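Local coordinates for bumblebee peptidoglycan recognition protein SA (Bombus, PDB 5XZ4) that probably binds bacterial peptidoglycan as a recognition protein of the insect immune system, with a preference for Dap-type over Lys-type peptidoglycans, at residues A[57-60]-A[61-65]. Residues are numbered along the deposited sequence; the frame is centred on the assembly and turned at random.
Sequences IRSY and HMDSN
The N-H groups of His61, Met62 and Asp63 bond to the carbonyls of Ile57, Arg58 and Ser59 in regular i to i+4 order, and Tyr60 O then accepts from both Ser64 N (2.9 Å) and Asn65 N (3.0 Å). The Asn65 bond spans five residues and makes a wider pi-type turn. Ile57 and His61 point the same way. Ile57 CG2 lies over one face of the imidazole, 3.7 Å from the centroid of the His61 ring, in a CH-pi contact. It gets there because CG2 stands anti to the backbone N, with CG1 beside that N (chi1 -63°). His61 ND1 is hydrogen-bonded to Gly71 N, and Trp67 meets the ring at a steep angle. Cutting the His61 side chain back to an alanine would probably leave Gly71 N without its acceptor and open a gap beside Ile57 and Trp67. Both segments lie on helix 47-64, near its C-terminal end, in a domain of the N-acetylmuramoyl-L-alanine amidase family. On another side of the helix, the Arg58 chain, bent at chi2 and chi3, brings NH2 to Met62 SD, 3.4 Å away, in a weak hydrogen bond at the edge of the guanidinium, in its plane. Arg58 NH1 forms a salt bridge with Glu55. One water accepts from Arg58 NH2 and donates to Asp63 OD1, its O 2.7 Å from OD1. A second water joins Ser59 OG to Asp63 OD2, while Ser59 OG also hydrogen-bonds to a Tris molecule, probably from the crystallisation liquor. Tyr60 CE1 rests 3.5 Å from Ser64 CB. The Tyr60 ring and the Asn65 amide are steeply inclined, 74° apart, and a third water bridges Tyr60 OH and Asn65 OD1.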
ATOM      1  N   ILE A  57      13.169  -0.289  -1.631  1.00  7.57           N
ATOM      2  CA  ILE A  57      12.154  -0.288  -2.683  1.00  7.09           C
ATOM      3  C   ILE A  57      12.106   1.086  -3.372  1.00  6.46           C
ATOM      4  O   ILE A  57      12.088   1.167  -4.613  1.00  7.53           O
ATOM      5  CB  ILE A  57      10.767  -0.663  -2.114  1.00  6.81           C
ATOM      6  CG1 ILE A  57      10.805  -2.092  -1.546  1.00  7.33           C
ATOM      7  CG2 ILE A  57       9.709  -0.544  -3.213  1.00  7.21           C
ATOM      8  CD1 ILE A  57       9.648  -2.455  -0.611  1.00  8.20           C
ATOM      9  N   ARG A  58      12.127   2.160  -2.560  1.00  6.04           N
ATOM     10  CA  ARG A  58      12.183   3.512  -3.120  1.00  6.15           C
ATOM     11  C   ARG A  58      13.397   3.679  -4.073  1.00  6.64           C
ATOM     12  O   ARG A  58      13.277   4.214  -5.181  1.00  6.85           O
ATOM     13  CB  ARG A  58      12.267   4.581  -2.010  1.00  6.45           C
ATOM     14  CG  ARG A  58      12.301   6.011  -2.529  1.00  6.17           C
ATOM     15  CD  ARG A  58      13.191   6.902  -1.670  1.00  6.69           C
ATOM     16  NE  ARG A  58      14.586   6.439  -1.557  1.00  7.09           N
ATOM     17  CZ  ARG A  58      15.512   6.537  -2.513  1.00  7.17           C
ATOM     18  NH1 ARG A  58      16.758   6.090  -2.249  1.00  7.86           N
ATOM     19  NH2 ARG A  58      15.245   7.086  -3.698  1.00  8.02           N
ATOM     20  N   SER A  59      14.581   3.256  -3.604  1.00  6.69           N
ATOM     21  CA  SER A  59      15.807   3.378  -4.398  1.00  7.31           C
ATOM     22  C   SER A  59      15.623   2.657  -5.757  1.00  7.00           C
ATOM     23  O   SER A  59      15.974   3.216  -6.810  1.00  7.56           O
ATOM     24  CB  SER A  59      16.941   2.758  -3.600  1.00  8.17           C
ATOM     25  OG  SER A  59      18.168   2.830  -4.329  1.00  8.92           O
ATOM     26  N   TYR A  60      15.087   1.438  -5.727  1.00  7.14           N
ATOM     27  CA  TYR A  60      14.888   0.672  -6.960  1.00  7.33           C
ATOM     28  C   TYR A  60      13.864   1.353  -7.902  1.00  7.23           C
ATOM     29  O   TYR A  60      14.095   1.522  -9.100  1.00  7.78           O
ATOM     30  CB  TYR A  60      14.526  -0.772  -6.603  1.00  8.04           C
ATOM     31  CG  TYR A  60      14.402  -1.663  -7.826  1.00  7.93           C
ATOM     32  CD1 TYR A  60      15.540  -2.080  -8.558  1.00  8.35           C
ATOM     33  CD2 TYR A  60      13.133  -2.083  -8.259  1.00  8.24           C
ATOM     34  CE1 TYR A  60      15.390  -2.865  -9.696  1.00  8.72           C
ATOM     35  CE2 TYR A  60      13.005  -2.892  -9.384  1.00  8.86           C
ATOM     36  CZ  TYR A  60      14.126  -3.283 -10.096  1.00  8.67           C
ATOM     37  OH  TYR A  60      13.998  -4.070 -11.223  1.00 10.42           O
ATOM     38  N   HIS A  61      12.766   1.802  -7.313  1.00  7.11           N
ATOM     39  CA  HIS A  61      11.737   2.466  -8.117  1.00  7.19           C
ATOM     40  C   HIS A  61      12.228   3.753  -8.770  1.00  7.50           C
ATOM     41  O   HIS A  61      11.946   4.011  -9.949  1.00  8.78           O
ATOM     42  CB  HIS A  61      10.478   2.730  -7.266  1.00  7.32           C
ATOM     43  CG  HIS A  61       9.684   1.499  -6.956  1.00  7.15           C
ATOM     44  ND1 HIS A  61       8.463   1.528  -6.299  1.00  7.62           N
ATOM     45  CD2 HIS A  61       9.906   0.196  -7.277  1.00  7.49           C
ATOM     46  CE1 HIS A  61       8.008   0.296  -6.182  1.00  7.37           C
ATOM     47  NE2 HIS A  61       8.857  -0.536  -6.774  1.00  7.85           N
ATOM     48  N   MET A  62      12.937   4.584  -7.997  1.00  7.57           N
ATOM     49  CA  MET A  62      13.415   5.861  -8.525  1.00  8.04           C
ATOM     50  C   MET A  62      14.623   5.706  -9.462  1.00  9.39           C
ATOM     51  O   MET A  62      14.646   6.293 -10.541  1.00 11.99           O
ATOM     52  CB  MET A  62      13.706   6.840  -7.389  1.00  8.64           C
ATOM     53  CG  MET A  62      12.407   7.249  -6.675  1.00  8.45           C
ATOM     54  SD  MET A  62      12.613   8.442  -5.325  1.00  9.27           S
ATOM     55  CE  MET A  62      13.053   9.893  -6.256  1.00 10.58           C
ATOM     56  N   ASP A  63      15.606   4.900  -9.071  1.00  8.87           N
ATOM     57  CA  ASP A  63      16.854   4.799  -9.865  1.00 10.28           C
ATOM     58  C   ASP A  63      16.747   3.819 -11.023  1.00 11.26           C
ATOM     59  O   ASP A  63      17.291   4.081 -12.093  1.00 14.46           O
ATOM     60  CB  ASP A  63      18.015   4.414  -8.973  1.00 11.63           C
ATOM     61  CG  ASP A  63      18.392   5.489  -7.992  1.00 13.67           C
ATOM     62  OD1 ASP A  63      17.775   6.585  -8.000  1.00 16.46           O
ATOM     63  OD2 ASP A  63      19.307   5.184  -7.218  1.00 17.25           O
ATOM     64  N   SER A  64      16.121   2.670 -10.781  1.00 10.12           N
ATOM     65  CA  SER A  64      16.041   1.629 -11.838  1.00 10.39           C
ATOM     66  C   SER A  64      14.801   1.780 -12.686  1.00 10.28           C
ATOM     67  O   SER A  64      14.906   1.739 -13.915  1.00 11.93           O
ATOM     68  CB  SER A  64      16.156   0.219 -11.254  1.00 10.44           C
ATOM     69  OG  SER A  64      17.500  -0.067 -10.880  1.00 11.87           O
ATOM     70  N   ASN A  65      13.631   1.975 -12.074  1.00 10.06           N
ATOM     71  CA  ASN A  65      12.422   2.181 -12.887  1.00 10.15           C
ATOM     72  C   ASN A  65      12.258   3.597 -13.425  1.00 10.95           C
ATOM     73  O   ASN A  65      11.499   3.795 -14.381  1.00 12.76           O
ATOM     74  CB  ASN A  65      11.154   1.752 -12.147  1.00 11.44           C
ATOM     75  CG  ASN A  65      11.144   0.291 -11.765  1.00 11.95           C
ATOM     76  OD1 ASN A  65      11.786  -0.552 -12.405  1.00 16.30           O
ATOM     77  ND2 ASN A  65      10.437  -0.021 -10.715  1.00 13.09           N
TER
HETATM   78  O   HOH W   1      17.424   7.492  -5.493  1.00 14.54           O
HETATM   79  O   HOH W   2      19.561   2.546  -6.905  1.00 20.93           O
HETATM   80  O   HOH W   3      11.652  -3.414 -12.407  1.00 13.31           O